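Local atomic coordinates of LYND (Lyngbya aestuarii, PDB entry 4V1T), a protein that probably uses ATP and magnesium to cyclodehydrate residues of a peptide substrate to azolines. Residues 528-533 against 547-552; 540-545 against 728-733. All blocks are in the same frame, centred on the assembly; numbering follows the deposited sequence.

Contact 1: residues 528-533 against 547-552. With MG (magnesium ion), chain O; ADP (adenosine-5'-diphosphate), chain L; PO4 (phosphate ion), chain P.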
# COMPACT_ATOMS: atom_id res chain seq x y z
N ASP B 528 -24.91 -6.64 22.34
CA ASP B 528 -23.64 -6.01 22.70
C ASP B 528 -22.48 -6.70 21.97
O ASP B 528 -22.68 -7.71 21.28
CB ASP B 528 -23.42 -6.02 24.22
CG ASP B 528 -23.41 -7.42 24.82
OD1 ASP B 528 -22.93 -8.37 24.17
OD2 ASP B 528 -23.88 -7.56 25.96
N SER B 529 -21.29 -6.15 22.14
CA SER B 529 -20.11 -6.62 21.41
C SER B 529 -19.27 -7.61 22.20
O SER B 529 -18.27 -8.10 21.71
CB SER B 529 -19.24 -5.42 21.00
OG SER B 529 -18.73 -4.73 22.13
N ASN B 530 -19.69 -7.91 23.43
CA ASN B 530 -18.89 -8.77 24.30
C ASN B 530 -18.89 -10.24 23.84
O ASN B 530 -19.93 -10.88 23.74
CB ASN B 530 -19.39 -8.69 25.75
CG ASN B 530 -18.44 -9.34 26.72
OD1 ASN B 530 -17.29 -9.63 26.36
ND2 ASN B 530 -18.90 -9.58 27.94
N GLY B 531 -17.69 -10.76 23.59
CA GLY B 531 -17.54 -12.11 23.10
C GLY B 531 -17.46 -12.17 21.58
O GLY B 531 -17.18 -13.22 21.01
N ASN B 532 -17.75 -11.05 20.93
CA ASN B 532 -17.66 -10.98 19.49
C ASN B 532 -16.20 -10.93 19.07
O ASN B 532 -15.41 -10.19 19.64
CB ASN B 532 -18.37 -9.74 18.94
CG ASN B 532 -19.86 -9.77 19.19
OD1 ASN B 532 -20.32 -10.08 20.30
ND2 ASN B 532 -20.63 -9.44 18.16
N ALA B 533 -15.86 -11.74 18.07
CA ALA B 533 -14.49 -11.75 17.57
C ALA B 533 -14.43 -12.27 16.14
O ALA B 533 -15.32 -13.00 15.67
CB ALA B 533 -13.61 -12.59 18.48
N MET B 547 -11.67 -15.44 25.27
CA MET B 547 -10.73 -14.67 26.06
C MET B 547 -11.27 -13.28 26.34
O MET B 547 -10.99 -12.69 27.40
CB MET B 547 -9.38 -14.55 25.33
CG MET B 547 -8.58 -15.84 25.33
SD MET B 547 -8.28 -16.43 27.00
CE MET B 547 -8.18 -18.18 26.68
N GLU B 548 -12.05 -12.73 25.41
CA GLU B 548 -12.68 -11.46 25.65
C GLU B 548 -13.62 -11.59 26.85
O GLU B 548 -13.58 -10.79 27.76
CB GLU B 548 -13.44 -10.95 24.43
CG GLU B 548 -13.96 -9.53 24.59
CD GLU B 548 -14.25 -8.88 23.27
OE1 GLU B 548 -15.34 -9.11 22.71
OE2 GLU B 548 -13.37 -8.14 22.77
N LEU B 549 -14.44 -12.64 26.87
CA LEU B 549 -15.37 -12.86 27.98
C LEU B 549 -14.67 -12.92 29.35
O LEU B 549 -15.14 -12.30 30.31
CB LEU B 549 -16.17 -14.14 27.75
CG LEU B 549 -17.13 -14.16 26.55
CD1 LEU B 549 -17.97 -15.43 26.61
CD2 LEU B 549 -18.04 -12.94 26.51
N VAL B 550 -13.56 -13.64 29.46
CA VAL B 550 -12.87 -13.77 30.74
C VAL B 550 -12.21 -12.44 31.09
O VAL B 550 -12.07 -12.10 32.27
CB VAL B 550 -11.79 -14.90 30.74
CG1 VAL B 550 -11.03 -14.93 32.07
CG2 VAL B 550 -12.42 -16.26 30.48
N GLU B 551 -11.82 -11.70 30.07
CA GLU B 551 -11.27 -10.36 30.26
C GLU B 551 -12.28 -9.45 30.95
O GLU B 551 -11.96 -8.81 31.94
CB GLU B 551 -10.85 -9.75 28.92
CG GLU B 551 -10.44 -8.28 28.95
CD GLU B 551 -10.48 -7.65 27.57
OE1 GLU B 551 -9.97 -8.27 26.62
OE2 GLU B 551 -11.05 -6.55 27.45
N ARG B 552 -13.50 -9.40 30.41
CA ARG B 552 -14.53 -8.49 30.93
C ARG B 552 -14.98 -8.92 32.32
O ARG B 552 -15.21 -8.08 33.19
CB ARG B 552 -15.75 -8.42 30.02
CG ARG B 552 -15.50 -8.49 28.54
CD ARG B 552 -14.82 -7.27 27.97
NE ARG B 552 -15.35 -7.00 26.63
CZ ARG B 552 -14.78 -6.21 25.74
NH1 ARG B 552 -13.63 -5.61 25.99
NH2 ARG B 552 -15.36 -6.03 24.57
MG MG O . -13.27 -7.13 20.90
PB ADP L . -10.05 -6.09 20.90
O1B ADP L . -11.23 -7.00 21.11
O2B ADP L . -9.36 -5.68 22.16
O3B ADP L . -10.36 -4.96 19.96
PA ADP L . -7.93 -6.68 18.99
O1A ADP L . -6.67 -7.46 19.21
O2A ADP L . -7.85 -5.17 18.81
O3A ADP L . -8.99 -7.06 20.15
O5' ADP L . -8.66 -7.29 17.70
C5' ADP L . -9.75 -6.64 17.09
C4' ADP L . -10.50 -7.66 16.25
O4' ADP L . -9.71 -8.04 15.13
C3' ADP L . -10.77 -8.94 17.03
O3' ADP L . -12.04 -9.43 16.63
C2' ADP L . -9.71 -9.91 16.60
O2' ADP L . -10.18 -11.26 16.56
C1' ADP L . -9.37 -9.43 15.20
N9 ADP L . -7.94 -9.65 14.89
C8 ADP L . -6.88 -9.06 15.49
N7 ADP L . -5.72 -9.49 14.94
C5 ADP L . -6.03 -10.35 13.97
C6 ADP L . -5.28 -11.17 12.99
N6 ADP L . -3.93 -11.11 12.99
N1 ADP L . -5.97 -11.95 12.14
C2 ADP L . -7.32 -12.00 12.16
N3 ADP L . -8.07 -11.28 13.02
C4 ADP L . -7.50 -10.46 13.93
P PO4 P . -12.83 -4.07 22.17
O1 PO4 P . -13.83 -3.36 23.06
O2 PO4 P . -13.38 -5.41 21.75
O3 PO4 P . -11.54 -4.24 22.93
O4 PO4 P . -12.64 -3.23 20.92
O HOH W 1 -17.74 -11.40 30.26
O HOH W 2 -13.10 -9.06 20.04
O HOH W 3 -15.22 -7.54 20.20
O HOH W 4 -13.05 -6.37 18.93

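Contact 2: residues 540-545 against 728-733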
# COMPACT_ATOMS: atom_id res chain seq x y z
N GLU B 540 -10.22 -19.91 15.66
CA GLU B 540 -9.40 -18.74 15.99
C GLU B 540 -10.29 -17.65 16.56
O GLU B 540 -9.95 -17.01 17.57
CB GLU B 540 -8.69 -18.23 14.74
CG GLU B 540 -7.35 -17.56 15.00
CD GLU B 540 -6.67 -17.15 13.70
OE1 GLU B 540 -6.03 -18.02 13.06
OE2 GLU B 540 -6.79 -15.97 13.30
N ALA B 541 -11.42 -17.43 15.92
CA ALA B 541 -12.36 -16.41 16.34
C ALA B 541 -13.02 -16.77 17.68
O ALA B 541 -13.23 -15.91 18.53
CB ALA B 541 -13.41 -16.20 15.27
N ILE B 542 -13.34 -18.05 17.85
CA ILE B 542 -13.94 -18.53 19.10
C ILE B 542 -12.98 -18.34 20.27
O ILE B 542 -13.40 -17.91 21.34
CB ILE B 542 -14.33 -20.01 18.99
CG1 ILE B 542 -15.51 -20.17 18.03
CG2 ILE B 542 -14.71 -20.57 20.36
CD1 ILE B 542 -15.83 -21.61 17.69
N LEU B 543 -11.71 -18.69 20.07
CA LEU B 543 -10.71 -18.55 21.11
C LEU B 543 -10.60 -17.10 21.59
O LEU B 543 -10.62 -16.81 22.78
CB LEU B 543 -9.34 -19.01 20.61
CG LEU B 543 -8.19 -18.95 21.63
CD1 LEU B 543 -8.51 -19.76 22.88
CD2 LEU B 543 -6.90 -19.44 21.00
N GLN B 544 -10.50 -16.18 20.64
CA GLN B 544 -10.40 -14.77 20.96
C GLN B 544 -11.66 -14.29 21.67
O GLN B 544 -11.58 -13.55 22.64
CB GLN B 544 -10.14 -13.94 19.71
CG GLN B 544 -9.88 -12.47 19.98
CD GLN B 544 -8.63 -12.23 20.80
OE1 GLN B 544 -7.53 -12.57 20.37
NE2 GLN B 544 -8.80 -11.65 21.99
N GLY B 545 -12.82 -14.73 21.18
CA GLY B 545 -14.09 -14.34 21.76
C GLY B 545 -14.19 -14.77 23.21
O GLY B 545 -14.61 -14.00 24.07
N ASN B 728 -13.98 -15.15 9.14
CA ASN B 728 -14.85 -15.73 10.15
C ASN B 728 -15.13 -14.76 11.28
O ASN B 728 -14.22 -14.13 11.79
CB ASN B 728 -14.25 -17.01 10.71
CG ASN B 728 -14.13 -18.10 9.67
OD1 ASN B 728 -13.04 -18.49 9.27
ND2 ASN B 728 -15.27 -18.62 9.22
N VAL B 729 -16.40 -14.63 11.64
CA VAL B 729 -16.81 -13.82 12.77
C VAL B 729 -17.80 -14.61 13.62
O VAL B 729 -18.74 -15.21 13.10
CB VAL B 729 -17.46 -12.50 12.32
CG1 VAL B 729 -17.84 -11.64 13.52
CG2 VAL B 729 -16.51 -11.73 11.41
N VAL B 730 -17.58 -14.58 14.94
CA VAL B 730 -18.47 -15.27 15.88
C VAL B 730 -18.82 -14.40 17.07
O VAL B 730 -18.15 -13.41 17.34
CB VAL B 730 -17.84 -16.56 16.43
CG1 VAL B 730 -17.54 -17.54 15.31
CG2 VAL B 730 -16.58 -16.22 17.21
N LYS B 731 -19.87 -14.79 17.78
CA LYS B 731 -20.12 -14.27 19.11
C LYS B 731 -20.13 -15.45 20.06
O LYS B 731 -20.94 -16.36 19.90
CB LYS B 731 -21.44 -13.49 19.19
CG LYS B 731 -21.77 -13.01 20.60
CD LYS B 731 -22.98 -12.09 20.62
CE LYS B 731 -23.17 -11.43 21.99
NZ LYS B 731 -22.17 -10.34 22.22
N VAL B 732 -19.20 -15.44 21.01
CA VAL B 732 -19.15 -16.45 22.05
C VAL B 732 -19.89 -15.95 23.29
O VAL B 732 -19.66 -14.82 23.74
CB VAL B 732 -17.71 -16.78 22.43
CG1 VAL B 732 -17.67 -17.94 23.40
CG2 VAL B 732 -16.89 -17.08 21.18
N THR B 733 -20.76 -16.79 23.84
CA THR B 733 -21.55 -16.45 25.01
C THR B 733 -21.41 -17.51 26.08
O THR B 733 -21.67 -18.68 25.83
CB THR B 733 -23.04 -16.30 24.65
OG1 THR B 733 -23.19 -15.16 23.80
CG2 THR B 733 -23.90 -16.09 25.91

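Contact 1: residues 528-533 against 547-552
In the nucleotide site of the YcaO domain, a type II beta turn from S529 to N532 lies against helix 538-561 where that helix presents its metal ligand, E548. With CG anti to the backbone N (chi1 -172°) and the chain extended beyond it, E548 carries OE2 to 2.1 Å from MG. ADP O1B, PO4 O2 and waters 2, 3 and 4 complete six ligands. N532 O accepts hydrogen bonds from waters 2 and 3, so the turn serves as second shell to the ion.

Two direct hydrogen bonds join the segments. G531 N donates to E548 OE1 at 3.0 Å, on the anti lone pair, and so fixes the rotation of a carboxylate whose other oxygen is on the metal. Glycine suits this corner because at its positive phi a CB would be jammed against N530 O and would also strike L549 CD2. R552 NE donates to N530 OD1 from above the amide plane (69° out of it), on no lone pair; the N-H...O angle of 141° makes it a bent bond. The amide also holds the helix through water 1, which accepts from N530 ND2 and donates to L549 O.

Charge is concentrated around R552. Its NH1 forms a salt bridge with E551 OE2, while E548 OE2 pairs with NH2 by charge alone. NH2 also bonds weakly to PO4 O1, of a phosphate probably from the crystallisation liquor. R552 and the magnesium would be expected to favour ionised E548.

In van der Waals packing, E548 CG covers one guanidinium face, 3.4 Å above its plane toward the rim. L549 CD2 packs against the turn, touching G531 CA and N530 OD1. R552 CG comes closer still to N530 OD1, at 3.0 Å.

Contact 2: residues 540-545 against 728-733
Helix 540-545 runs over strand 728-733 in roughly the same direction, the two axes 36° apart and 7.7 Å from each other at closest approach. This is alpha/beta packing inside the YcaO domain: the first turns of helix 538-561 cover one face of an antiparallel sheet, and the strand's alternation turns V730 and V732 to the helix while K731 points away, its NZ bound to D528, N530 and N532.

Small residues on the helix meet beta-branched ones on the strand, a pairing that permits close approach because A541 and G545 add so little bulk. V730 presents CG2, which at chi1 -61° is flanked by both its own backbone N and its carbonyl carbon. That methyl lies 3.7 Å from A541 CB and also touches the backbone at A541 O, while I542 CG1 lies 4.2 Å from V730 CG2. I542 crosses both valines at about a right angle; its other branch, CG2, turns to V732 CG2. V717 of the neighbouring strand 716-719 touches both I542 and V730, continuing the apolar surface.

At G545 the helix comes nearest to the strand, with its CA 5.5 Å from that of V732. Glycine fits here because a CB would point at the strand and collide with V732 CG2. That methyl instead rests against the helix backbone, 3.6 Å from I542 O.

From the N terminus, the chain first passes through the turn at 528-533 and strand 532-535, then enters helix 538-561. Contact 1 closes a short loop, because only 13 residues separate 528-533 from 547-552, whereas contact 2 spans 182 residues to reach strand 728-733. Their segments alternate, so the two loops cross. Both use the same helix, and strands 532-535 and 728-733 are antiparallel neighbours in one sheet, against which the helix packs. Between the contacts, A533 CB lies 3.3 Å from A541 O, and L549 CD1 packs on V732 O. Together they tie sheet and helix beside the ADP and magnesium.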